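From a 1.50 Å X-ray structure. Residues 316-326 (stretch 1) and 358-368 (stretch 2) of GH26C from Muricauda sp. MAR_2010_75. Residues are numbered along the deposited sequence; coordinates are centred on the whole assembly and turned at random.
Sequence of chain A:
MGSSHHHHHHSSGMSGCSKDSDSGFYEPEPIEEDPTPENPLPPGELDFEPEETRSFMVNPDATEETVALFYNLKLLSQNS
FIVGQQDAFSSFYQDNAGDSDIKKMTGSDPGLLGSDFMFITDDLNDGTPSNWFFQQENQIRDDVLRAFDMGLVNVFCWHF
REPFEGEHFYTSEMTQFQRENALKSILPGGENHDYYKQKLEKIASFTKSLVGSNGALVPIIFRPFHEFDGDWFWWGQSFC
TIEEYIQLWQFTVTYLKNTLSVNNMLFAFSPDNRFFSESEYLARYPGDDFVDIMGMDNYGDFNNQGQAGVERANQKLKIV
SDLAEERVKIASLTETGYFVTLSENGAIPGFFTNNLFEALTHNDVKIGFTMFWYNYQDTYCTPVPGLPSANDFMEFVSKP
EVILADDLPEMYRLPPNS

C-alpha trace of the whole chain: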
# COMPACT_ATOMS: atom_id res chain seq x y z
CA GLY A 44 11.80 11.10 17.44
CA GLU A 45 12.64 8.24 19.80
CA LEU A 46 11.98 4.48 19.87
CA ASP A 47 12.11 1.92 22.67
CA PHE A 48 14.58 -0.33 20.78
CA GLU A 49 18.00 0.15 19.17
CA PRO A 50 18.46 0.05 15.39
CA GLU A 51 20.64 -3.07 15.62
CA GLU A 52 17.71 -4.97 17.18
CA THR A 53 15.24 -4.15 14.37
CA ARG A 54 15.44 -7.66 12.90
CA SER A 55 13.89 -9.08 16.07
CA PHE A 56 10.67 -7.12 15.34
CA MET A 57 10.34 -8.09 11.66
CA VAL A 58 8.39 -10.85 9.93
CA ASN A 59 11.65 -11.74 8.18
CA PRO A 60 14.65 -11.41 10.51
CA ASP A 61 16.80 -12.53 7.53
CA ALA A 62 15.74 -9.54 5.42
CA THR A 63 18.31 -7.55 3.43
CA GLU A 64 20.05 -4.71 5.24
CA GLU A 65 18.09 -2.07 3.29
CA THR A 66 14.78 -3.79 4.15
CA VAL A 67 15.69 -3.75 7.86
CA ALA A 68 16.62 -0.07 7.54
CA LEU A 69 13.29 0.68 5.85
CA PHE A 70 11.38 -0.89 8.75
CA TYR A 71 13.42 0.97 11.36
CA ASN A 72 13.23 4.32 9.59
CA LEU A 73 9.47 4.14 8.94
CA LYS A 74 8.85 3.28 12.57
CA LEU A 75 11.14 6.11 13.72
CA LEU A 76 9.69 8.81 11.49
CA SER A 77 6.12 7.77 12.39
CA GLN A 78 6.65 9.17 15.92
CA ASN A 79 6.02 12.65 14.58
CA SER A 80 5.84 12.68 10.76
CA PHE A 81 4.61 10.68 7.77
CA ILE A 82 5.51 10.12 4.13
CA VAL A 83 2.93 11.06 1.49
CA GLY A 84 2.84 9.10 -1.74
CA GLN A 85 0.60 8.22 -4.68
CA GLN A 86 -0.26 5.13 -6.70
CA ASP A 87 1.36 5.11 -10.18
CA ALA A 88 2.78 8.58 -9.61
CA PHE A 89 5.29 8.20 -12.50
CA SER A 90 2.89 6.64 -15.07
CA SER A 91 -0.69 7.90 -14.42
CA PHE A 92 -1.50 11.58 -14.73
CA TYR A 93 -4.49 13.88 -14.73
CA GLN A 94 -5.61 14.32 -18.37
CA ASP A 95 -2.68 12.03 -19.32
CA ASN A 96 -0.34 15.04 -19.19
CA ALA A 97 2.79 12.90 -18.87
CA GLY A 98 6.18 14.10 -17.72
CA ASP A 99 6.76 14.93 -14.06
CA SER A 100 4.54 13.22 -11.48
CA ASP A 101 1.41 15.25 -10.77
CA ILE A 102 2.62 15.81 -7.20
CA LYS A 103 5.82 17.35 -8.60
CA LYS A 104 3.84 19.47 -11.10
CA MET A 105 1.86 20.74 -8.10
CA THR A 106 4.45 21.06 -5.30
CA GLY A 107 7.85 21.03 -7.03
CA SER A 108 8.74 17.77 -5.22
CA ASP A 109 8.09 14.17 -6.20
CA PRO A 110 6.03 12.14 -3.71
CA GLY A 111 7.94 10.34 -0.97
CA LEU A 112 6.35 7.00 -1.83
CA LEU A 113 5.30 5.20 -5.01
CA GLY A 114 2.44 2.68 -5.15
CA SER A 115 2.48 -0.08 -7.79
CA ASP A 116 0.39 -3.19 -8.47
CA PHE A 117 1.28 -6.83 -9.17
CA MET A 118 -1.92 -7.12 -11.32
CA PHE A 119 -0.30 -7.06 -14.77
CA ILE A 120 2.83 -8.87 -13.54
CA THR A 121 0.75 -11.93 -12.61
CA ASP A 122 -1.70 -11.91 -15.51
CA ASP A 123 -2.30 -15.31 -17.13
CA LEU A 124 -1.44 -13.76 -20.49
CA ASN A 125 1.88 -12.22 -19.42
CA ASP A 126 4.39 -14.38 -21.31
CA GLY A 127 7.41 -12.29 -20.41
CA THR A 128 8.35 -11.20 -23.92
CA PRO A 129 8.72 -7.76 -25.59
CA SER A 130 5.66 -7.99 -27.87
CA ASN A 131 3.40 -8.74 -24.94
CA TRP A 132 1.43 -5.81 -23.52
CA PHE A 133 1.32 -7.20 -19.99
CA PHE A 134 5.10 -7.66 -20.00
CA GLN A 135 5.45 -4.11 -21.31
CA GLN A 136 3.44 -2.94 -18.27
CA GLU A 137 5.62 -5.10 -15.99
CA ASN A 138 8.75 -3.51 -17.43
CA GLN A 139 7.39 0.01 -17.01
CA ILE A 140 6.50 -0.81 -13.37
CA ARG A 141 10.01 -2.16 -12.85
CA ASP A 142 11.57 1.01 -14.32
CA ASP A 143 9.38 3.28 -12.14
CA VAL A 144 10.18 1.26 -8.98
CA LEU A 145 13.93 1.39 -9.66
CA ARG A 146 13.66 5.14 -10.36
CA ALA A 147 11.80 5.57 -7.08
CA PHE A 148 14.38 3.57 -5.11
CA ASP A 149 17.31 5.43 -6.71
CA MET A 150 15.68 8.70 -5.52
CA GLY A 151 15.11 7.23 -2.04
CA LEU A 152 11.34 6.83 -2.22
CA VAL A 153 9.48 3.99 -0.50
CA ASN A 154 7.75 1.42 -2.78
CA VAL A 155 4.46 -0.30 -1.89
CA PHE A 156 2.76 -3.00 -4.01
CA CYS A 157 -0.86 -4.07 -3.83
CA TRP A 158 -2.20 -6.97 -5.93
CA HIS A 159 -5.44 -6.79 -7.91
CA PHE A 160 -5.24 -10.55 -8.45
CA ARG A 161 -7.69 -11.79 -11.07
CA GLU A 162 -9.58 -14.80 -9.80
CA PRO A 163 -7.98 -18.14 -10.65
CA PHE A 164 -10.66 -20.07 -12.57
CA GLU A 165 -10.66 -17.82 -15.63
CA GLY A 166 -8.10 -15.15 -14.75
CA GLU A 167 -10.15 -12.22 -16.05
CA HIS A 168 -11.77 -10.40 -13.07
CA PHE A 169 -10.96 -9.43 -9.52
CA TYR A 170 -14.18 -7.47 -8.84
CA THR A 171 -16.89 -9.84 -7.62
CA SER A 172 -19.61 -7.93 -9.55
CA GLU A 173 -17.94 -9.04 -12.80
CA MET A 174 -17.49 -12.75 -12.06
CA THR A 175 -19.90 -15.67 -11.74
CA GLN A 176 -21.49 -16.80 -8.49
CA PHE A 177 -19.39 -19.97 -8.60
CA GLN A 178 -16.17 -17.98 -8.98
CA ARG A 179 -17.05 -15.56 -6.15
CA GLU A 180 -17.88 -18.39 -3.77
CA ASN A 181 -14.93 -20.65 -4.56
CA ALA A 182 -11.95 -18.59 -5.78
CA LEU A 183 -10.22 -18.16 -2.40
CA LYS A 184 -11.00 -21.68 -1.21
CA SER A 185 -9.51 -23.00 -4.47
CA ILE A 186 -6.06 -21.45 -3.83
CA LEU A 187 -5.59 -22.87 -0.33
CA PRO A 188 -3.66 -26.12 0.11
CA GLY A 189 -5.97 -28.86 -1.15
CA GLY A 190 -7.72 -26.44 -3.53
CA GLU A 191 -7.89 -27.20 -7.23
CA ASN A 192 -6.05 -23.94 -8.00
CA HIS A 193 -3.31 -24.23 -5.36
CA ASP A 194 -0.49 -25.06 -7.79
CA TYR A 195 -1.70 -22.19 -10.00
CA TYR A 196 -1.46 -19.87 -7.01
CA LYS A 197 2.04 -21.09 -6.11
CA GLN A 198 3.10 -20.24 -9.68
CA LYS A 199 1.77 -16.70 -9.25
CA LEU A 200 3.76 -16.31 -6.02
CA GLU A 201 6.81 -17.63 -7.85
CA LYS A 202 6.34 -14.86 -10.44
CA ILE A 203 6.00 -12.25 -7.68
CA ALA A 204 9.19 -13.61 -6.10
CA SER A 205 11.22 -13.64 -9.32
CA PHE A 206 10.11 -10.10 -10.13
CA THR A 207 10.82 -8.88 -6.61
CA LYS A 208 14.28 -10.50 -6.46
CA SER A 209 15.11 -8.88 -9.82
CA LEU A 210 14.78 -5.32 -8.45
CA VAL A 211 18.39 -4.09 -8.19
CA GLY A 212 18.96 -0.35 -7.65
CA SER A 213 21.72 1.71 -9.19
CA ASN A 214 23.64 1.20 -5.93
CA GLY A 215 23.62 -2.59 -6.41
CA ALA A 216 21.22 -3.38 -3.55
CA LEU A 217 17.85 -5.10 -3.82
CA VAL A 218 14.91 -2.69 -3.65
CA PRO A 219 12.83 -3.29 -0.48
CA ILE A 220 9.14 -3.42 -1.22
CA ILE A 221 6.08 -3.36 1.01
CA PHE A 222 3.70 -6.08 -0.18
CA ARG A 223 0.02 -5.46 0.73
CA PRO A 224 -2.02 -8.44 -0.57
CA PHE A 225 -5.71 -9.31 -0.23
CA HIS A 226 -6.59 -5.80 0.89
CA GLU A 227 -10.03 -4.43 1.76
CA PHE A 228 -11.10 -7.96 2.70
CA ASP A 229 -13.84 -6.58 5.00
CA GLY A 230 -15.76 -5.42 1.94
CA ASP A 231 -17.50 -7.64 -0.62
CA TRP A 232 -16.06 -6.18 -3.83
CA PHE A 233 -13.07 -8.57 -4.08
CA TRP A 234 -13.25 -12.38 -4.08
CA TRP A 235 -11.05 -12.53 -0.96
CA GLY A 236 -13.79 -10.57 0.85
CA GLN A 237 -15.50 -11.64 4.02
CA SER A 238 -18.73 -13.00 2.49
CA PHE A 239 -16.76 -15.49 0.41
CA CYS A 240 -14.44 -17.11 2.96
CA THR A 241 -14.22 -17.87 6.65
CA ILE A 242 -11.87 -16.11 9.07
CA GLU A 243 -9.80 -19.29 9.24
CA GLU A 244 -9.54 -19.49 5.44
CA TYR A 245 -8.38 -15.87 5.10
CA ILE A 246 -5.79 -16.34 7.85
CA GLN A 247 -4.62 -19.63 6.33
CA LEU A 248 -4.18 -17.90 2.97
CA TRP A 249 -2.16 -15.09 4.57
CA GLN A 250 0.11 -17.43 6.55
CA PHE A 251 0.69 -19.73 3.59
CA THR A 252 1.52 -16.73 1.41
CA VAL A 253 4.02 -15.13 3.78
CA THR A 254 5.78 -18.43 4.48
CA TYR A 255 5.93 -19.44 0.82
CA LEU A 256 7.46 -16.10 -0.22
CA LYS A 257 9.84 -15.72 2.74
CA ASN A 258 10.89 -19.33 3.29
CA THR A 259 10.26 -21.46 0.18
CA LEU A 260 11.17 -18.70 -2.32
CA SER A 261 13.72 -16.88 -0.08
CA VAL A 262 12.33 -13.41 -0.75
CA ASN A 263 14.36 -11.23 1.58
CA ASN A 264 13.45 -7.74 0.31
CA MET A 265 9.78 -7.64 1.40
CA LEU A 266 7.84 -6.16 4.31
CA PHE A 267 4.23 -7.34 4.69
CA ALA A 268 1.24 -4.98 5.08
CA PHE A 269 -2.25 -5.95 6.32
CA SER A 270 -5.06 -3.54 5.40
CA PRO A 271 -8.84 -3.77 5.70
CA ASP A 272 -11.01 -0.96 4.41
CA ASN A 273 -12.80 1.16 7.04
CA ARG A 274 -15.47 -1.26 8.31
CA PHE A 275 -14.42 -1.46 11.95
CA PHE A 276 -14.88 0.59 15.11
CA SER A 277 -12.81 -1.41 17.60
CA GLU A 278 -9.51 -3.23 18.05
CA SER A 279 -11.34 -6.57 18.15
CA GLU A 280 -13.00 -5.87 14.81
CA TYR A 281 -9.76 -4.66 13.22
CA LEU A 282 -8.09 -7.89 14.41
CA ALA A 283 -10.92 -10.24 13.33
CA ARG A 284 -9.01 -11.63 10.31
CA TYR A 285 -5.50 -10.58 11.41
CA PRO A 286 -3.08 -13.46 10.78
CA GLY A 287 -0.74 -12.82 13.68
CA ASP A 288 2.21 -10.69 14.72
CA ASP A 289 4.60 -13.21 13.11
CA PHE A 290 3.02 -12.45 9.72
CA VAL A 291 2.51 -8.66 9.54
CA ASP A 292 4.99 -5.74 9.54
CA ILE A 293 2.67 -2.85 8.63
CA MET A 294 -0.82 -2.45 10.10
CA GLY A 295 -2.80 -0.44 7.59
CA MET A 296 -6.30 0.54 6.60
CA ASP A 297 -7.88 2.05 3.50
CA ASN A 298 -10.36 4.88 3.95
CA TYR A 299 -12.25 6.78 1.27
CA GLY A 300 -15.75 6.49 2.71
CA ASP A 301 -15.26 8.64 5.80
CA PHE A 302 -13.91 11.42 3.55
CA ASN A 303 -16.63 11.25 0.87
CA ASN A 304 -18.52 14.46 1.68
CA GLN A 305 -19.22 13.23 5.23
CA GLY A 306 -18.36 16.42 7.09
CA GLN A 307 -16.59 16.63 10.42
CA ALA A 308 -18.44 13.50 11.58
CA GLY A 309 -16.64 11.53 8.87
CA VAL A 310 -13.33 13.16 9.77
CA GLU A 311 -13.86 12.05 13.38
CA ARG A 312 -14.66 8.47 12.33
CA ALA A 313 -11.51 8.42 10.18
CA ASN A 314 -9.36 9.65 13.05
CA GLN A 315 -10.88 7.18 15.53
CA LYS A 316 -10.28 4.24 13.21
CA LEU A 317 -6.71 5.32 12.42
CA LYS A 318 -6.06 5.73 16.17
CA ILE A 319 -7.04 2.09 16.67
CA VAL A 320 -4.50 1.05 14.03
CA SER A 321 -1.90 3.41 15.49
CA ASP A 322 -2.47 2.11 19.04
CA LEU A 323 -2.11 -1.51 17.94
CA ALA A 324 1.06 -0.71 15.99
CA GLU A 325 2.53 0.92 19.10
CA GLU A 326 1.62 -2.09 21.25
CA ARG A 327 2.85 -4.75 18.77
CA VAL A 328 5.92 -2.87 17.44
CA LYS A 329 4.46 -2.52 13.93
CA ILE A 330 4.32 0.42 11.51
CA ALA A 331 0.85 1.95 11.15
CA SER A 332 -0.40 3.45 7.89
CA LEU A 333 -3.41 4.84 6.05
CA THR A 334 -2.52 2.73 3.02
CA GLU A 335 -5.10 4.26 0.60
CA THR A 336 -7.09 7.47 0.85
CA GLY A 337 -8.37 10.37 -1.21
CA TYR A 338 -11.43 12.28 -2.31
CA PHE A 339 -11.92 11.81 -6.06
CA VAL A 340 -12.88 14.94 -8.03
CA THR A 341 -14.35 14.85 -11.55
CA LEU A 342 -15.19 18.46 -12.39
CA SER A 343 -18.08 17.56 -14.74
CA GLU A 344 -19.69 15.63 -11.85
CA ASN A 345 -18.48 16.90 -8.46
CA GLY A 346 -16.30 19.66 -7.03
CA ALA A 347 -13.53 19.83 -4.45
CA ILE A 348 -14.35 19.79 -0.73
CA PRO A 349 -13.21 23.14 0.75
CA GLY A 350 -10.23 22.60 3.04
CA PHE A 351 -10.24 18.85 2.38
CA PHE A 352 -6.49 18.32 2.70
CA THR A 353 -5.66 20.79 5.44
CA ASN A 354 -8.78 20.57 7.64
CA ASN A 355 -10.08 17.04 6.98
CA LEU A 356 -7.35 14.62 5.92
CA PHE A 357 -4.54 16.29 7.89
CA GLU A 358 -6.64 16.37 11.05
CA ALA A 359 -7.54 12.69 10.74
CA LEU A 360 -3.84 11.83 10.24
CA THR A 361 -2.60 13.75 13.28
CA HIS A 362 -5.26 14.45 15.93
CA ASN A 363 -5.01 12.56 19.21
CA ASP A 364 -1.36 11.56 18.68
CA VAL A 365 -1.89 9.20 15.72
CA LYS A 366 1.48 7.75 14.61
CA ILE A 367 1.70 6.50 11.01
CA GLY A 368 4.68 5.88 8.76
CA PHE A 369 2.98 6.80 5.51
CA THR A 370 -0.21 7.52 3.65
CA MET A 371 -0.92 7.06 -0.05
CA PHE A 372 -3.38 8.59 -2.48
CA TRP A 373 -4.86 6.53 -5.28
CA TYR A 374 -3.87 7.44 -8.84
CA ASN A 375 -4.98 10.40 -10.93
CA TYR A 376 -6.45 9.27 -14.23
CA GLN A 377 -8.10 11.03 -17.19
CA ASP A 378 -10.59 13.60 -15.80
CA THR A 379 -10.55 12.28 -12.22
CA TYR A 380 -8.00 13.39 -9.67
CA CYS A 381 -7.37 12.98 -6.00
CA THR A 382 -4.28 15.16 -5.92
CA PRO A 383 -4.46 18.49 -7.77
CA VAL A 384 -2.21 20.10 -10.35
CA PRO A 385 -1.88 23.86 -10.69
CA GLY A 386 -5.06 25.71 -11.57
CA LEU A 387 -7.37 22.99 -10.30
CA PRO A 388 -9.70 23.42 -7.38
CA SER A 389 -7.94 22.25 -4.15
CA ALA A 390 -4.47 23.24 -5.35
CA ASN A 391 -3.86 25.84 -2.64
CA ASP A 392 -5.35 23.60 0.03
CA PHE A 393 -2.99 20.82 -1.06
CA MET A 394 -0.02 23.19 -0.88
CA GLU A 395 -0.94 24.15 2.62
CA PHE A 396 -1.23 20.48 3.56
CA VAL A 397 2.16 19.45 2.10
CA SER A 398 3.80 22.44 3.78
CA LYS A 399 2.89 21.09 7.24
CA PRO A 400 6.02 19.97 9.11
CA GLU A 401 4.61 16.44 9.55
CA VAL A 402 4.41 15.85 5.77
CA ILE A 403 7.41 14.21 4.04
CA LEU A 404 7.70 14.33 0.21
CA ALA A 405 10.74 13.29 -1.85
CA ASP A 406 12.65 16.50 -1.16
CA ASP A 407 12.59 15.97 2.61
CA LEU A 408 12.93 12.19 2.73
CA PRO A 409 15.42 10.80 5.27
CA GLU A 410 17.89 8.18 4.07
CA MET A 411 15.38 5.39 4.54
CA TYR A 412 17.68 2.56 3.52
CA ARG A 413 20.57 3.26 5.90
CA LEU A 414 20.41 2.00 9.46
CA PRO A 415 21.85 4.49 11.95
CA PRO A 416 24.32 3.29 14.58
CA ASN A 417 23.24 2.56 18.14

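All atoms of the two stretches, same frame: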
# COMPACT_ATOMS: atom_id res chain seq x y z
N LYS A 316 -10.71 5.52 13.74
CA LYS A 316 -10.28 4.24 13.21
C LYS A 316 -8.77 4.20 13.05
O LYS A 316 -8.12 3.21 13.40
CB LYS A 316 -11.02 3.97 11.91
CG LYS A 316 -12.54 3.78 12.09
CD LYS A 316 -13.22 3.84 10.72
CE LYS A 316 -14.75 3.84 10.86
NZ LYS A 316 -15.32 3.89 9.45
N LEU A 317 -8.17 5.30 12.56
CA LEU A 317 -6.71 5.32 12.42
C LEU A 317 -6.02 5.24 13.78
O LEU A 317 -4.90 4.69 13.86
CB LEU A 317 -6.25 6.53 11.60
CG LEU A 317 -4.84 6.47 11.00
CD1 LEU A 317 -4.66 5.22 10.15
CD2 LEU A 317 -4.56 7.72 10.18
N LYS A 318 -6.65 5.79 14.84
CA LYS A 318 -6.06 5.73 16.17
C LYS A 318 -6.03 4.29 16.67
O LYS A 318 -5.08 3.89 17.38
CB LYS A 318 -6.81 6.64 17.14
CG LYS A 318 -6.24 6.63 18.57
CD LYS A 318 -4.84 7.27 18.59
CE LYS A 318 -4.37 7.45 20.06
NZ LYS A 318 -2.92 7.83 20.13
N ILE A 319 -7.06 3.51 16.34
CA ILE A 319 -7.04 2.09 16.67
C ILE A 319 -5.83 1.42 16.03
O ILE A 319 -5.12 0.64 16.68
CB ILE A 319 -8.33 1.42 16.19
CG1 ILE A 319 -9.53 1.83 17.06
CG2 ILE A 319 -8.17 -0.08 16.16
CD1 ILE A 319 -10.87 1.40 16.44
N VAL A 320 -5.66 1.61 14.72
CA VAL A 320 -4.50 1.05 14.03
C VAL A 320 -3.21 1.53 14.69
O VAL A 320 -2.28 0.75 14.92
CB VAL A 320 -4.54 1.41 12.53
CG1 VAL A 320 -3.32 0.82 11.75
CG2 VAL A 320 -5.88 0.93 11.91
N SER A 321 -3.12 2.85 14.92
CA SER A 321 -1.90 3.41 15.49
C SER A 321 -1.62 2.85 16.89
O SER A 321 -0.47 2.54 17.23
CB SER A 321 -2.03 4.94 15.52
OG SER A 321 -0.97 5.57 16.22
N ASP A 322 -2.67 2.69 17.71
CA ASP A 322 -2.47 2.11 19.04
C ASP A 322 -1.98 0.67 18.96
O ASP A 322 -1.10 0.26 19.73
CB ASP A 322 -3.77 2.13 19.85
CG ASP A 322 -4.12 3.49 20.41
OD1 ASP A 322 -3.24 4.38 20.45
OD2 ASP A 322 -5.30 3.65 20.86
N LEU A 323 -2.55 -0.13 18.05
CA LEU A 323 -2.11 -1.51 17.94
C LEU A 323 -0.69 -1.59 17.42
O LEU A 323 0.10 -2.44 17.87
CB LEU A 323 -3.03 -2.27 16.99
CG LEU A 323 -4.39 -2.64 17.57
CD1 LEU A 323 -5.23 -3.18 16.39
CD2 LEU A 323 -4.24 -3.68 18.68
N ALA A 324 -0.32 -0.73 16.47
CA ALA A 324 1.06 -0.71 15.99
C ALA A 324 2.04 -0.33 17.10
O ALA A 324 3.15 -0.88 17.18
CB ALA A 324 1.17 0.26 14.80
N GLU A 325 1.66 0.61 17.97
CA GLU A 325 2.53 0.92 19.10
C GLU A 325 2.67 -0.29 20.03
O GLU A 325 3.77 -0.65 20.44
CB GLU A 325 1.97 2.12 19.86
CG GLU A 325 2.19 3.45 19.15
CD GLU A 325 2.17 4.62 20.10
OE1 GLU A 325 3.16 4.81 20.84
OE2 GLU A 325 1.16 5.34 20.12
N GLU A 326 1.57 -0.97 20.31
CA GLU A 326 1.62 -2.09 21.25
C GLU A 326 2.40 -3.28 20.69
O GLU A 326 3.13 -3.96 21.44
CB GLU A 326 0.20 -2.50 21.63
CG GLU A 326 -0.41 -1.53 22.63
CD GLU A 326 -1.88 -1.78 22.86
OE1 GLU A 326 -2.53 -0.91 23.47
OE2 GLU A 326 -2.36 -2.85 22.41
N GLU A 358 -6.15 16.55 9.69
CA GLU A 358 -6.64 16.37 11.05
C GLU A 358 -6.83 14.89 11.38
O GLU A 358 -6.46 14.44 12.47
CB GLU A 358 -7.95 17.14 11.22
CG GLU A 358 -7.71 18.62 11.22
CD GLU A 358 -6.93 19.03 12.44
OE1 GLU A 358 -7.19 18.44 13.51
OE2 GLU A 358 -6.04 19.90 12.33
N ALA A 359 -7.40 14.12 10.46
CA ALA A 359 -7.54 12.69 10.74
C ALA A 359 -6.20 12.01 10.91
O ALA A 359 -6.09 11.03 11.66
CB ALA A 359 -8.35 12.03 9.62
N LEU A 360 -5.16 12.45 10.17
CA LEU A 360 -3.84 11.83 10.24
C LEU A 360 -3.04 12.22 11.47
O LEU A 360 -2.03 11.57 11.75
CB LEU A 360 -3.02 12.22 9.00
CG LEU A 360 -3.52 11.73 7.65
CD1 LEU A 360 -2.72 12.30 6.47
CD2 LEU A 360 -3.43 10.23 7.62
N THR A 361 -3.46 13.25 12.21
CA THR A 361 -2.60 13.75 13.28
C THR A 361 -3.30 13.90 14.63
O THR A 361 -2.63 13.85 15.66
CB THR A 361 -1.96 15.10 12.89
OG1 THR A 361 -2.98 16.09 12.65
CG2 THR A 361 -1.08 14.96 11.67
N HIS A 362 -4.61 14.14 14.66
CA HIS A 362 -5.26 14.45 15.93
C HIS A 362 -5.11 13.29 16.89
O HIS A 362 -5.08 12.12 16.48
CB HIS A 362 -6.75 14.71 15.69
CG HIS A 362 -7.52 15.07 16.93
ND1 HIS A 362 -7.45 16.31 17.51
CD2 HIS A 362 -8.39 14.35 17.68
CE1 HIS A 362 -8.23 16.35 18.57
NE2 HIS A 362 -8.81 15.17 18.70
N ASN A 363 -5.05 13.60 18.18
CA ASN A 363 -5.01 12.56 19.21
C ASN A 363 -3.77 11.68 19.09
O ASN A 363 -3.82 10.47 19.36
CB ASN A 363 -6.30 11.73 19.23
CG ASN A 363 -6.53 11.02 20.56
OD1 ASN A 363 -6.05 11.47 21.62
ND2 ASN A 363 -7.27 9.92 20.52
N ASP A 364 -2.66 12.26 18.66
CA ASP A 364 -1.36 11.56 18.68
C ASP A 364 -1.35 10.27 17.84
O ASP A 364 -0.71 9.29 18.21
CB ASP A 364 -0.91 11.30 20.11
CG ASP A 364 -0.73 12.59 20.89
OD1 ASP A 364 0.18 13.36 20.51
OD2 ASP A 364 -1.49 12.85 21.85
N VAL A 365 -2.06 10.27 16.71
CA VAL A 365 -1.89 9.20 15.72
C VAL A 365 -0.43 9.18 15.25
O VAL A 365 0.19 10.22 15.02
CB VAL A 365 -2.87 9.42 14.55
CG1 VAL A 365 -2.54 8.54 13.33
CG2 VAL A 365 -4.34 9.18 14.99
N LYS A 366 0.13 7.97 15.12
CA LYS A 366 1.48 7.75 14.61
C LYS A 366 1.42 6.81 13.42
O LYS A 366 1.11 5.62 13.58
CB LYS A 366 2.38 7.16 15.70
CG LYS A 366 2.62 8.09 16.87
CD LYS A 366 3.50 7.42 17.92
CE LYS A 366 3.64 8.30 19.14
NZ LYS A 366 4.32 7.56 20.24
N ILE A 367 1.72 7.32 12.22
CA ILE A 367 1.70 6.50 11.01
C ILE A 367 2.98 6.75 10.23
O ILE A 367 3.51 7.86 10.24
CB ILE A 367 0.49 6.80 10.10
CG1 ILE A 367 0.37 8.30 9.83
CG2 ILE A 367 -0.83 6.21 10.67
CD1 ILE A 367 -0.41 8.62 8.54
N GLY A 368 3.46 5.72 9.54
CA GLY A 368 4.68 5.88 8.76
C GLY A 368 4.42 6.53 7.42
O GLY A 368 5.28 7.25 6.90
O HOH W 1 1.69 3.65 15.64
O HOH W 2 0.45 7.92 20.24

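Residues 316-326 form one continuous stretch of helix, and the 358-368 segment, helical at its start, lies against it as an extended strip from Val-365 to Ile-367. The backbones come close, with CA of Lys-318 5.4 Å from CA of Val-365 and CA of Ser-321 5.6 Å from CA of Lys-366, and of these four residues only Ser-321 points its CA-to-CB bond toward the other stretch; those of Lys-318, Val-365 and Lys-366 run sideways.

Leu-317 is the main bump. Its forked end enters a hollow walled by three aliphatic side chains: CD2 lies 3.8 Å from Leu-360 CD2 and 3.8 Å from Val-365 CG1, while CD1 lies 4.0 Å from Ile-367 CG2. Branched apolar groups suit this buried pocket, since they fill it without leaving a polar atom unpaired.

One turn on, Ser-321 is short enough to let the loop backbone approach, and its OG accepts a hydrogen bond from Lys-366 N (2.9 Å). Beside it, water 1 bridges Ser-321 O and Lys-366 O, donating to each at 2.9 Å.

Charged chains close the margin. Lys-318 passes Val-365 CG2, 4.1 Å from its CD, and delivers NZ to Asn-363 O (2.9 Å) and, weakly, to Asp-364 O (3.3 Å). Farther along the helix, Glu-325 OE1 forms a salt bridge with Lys-366 NZ at 3.0 Å.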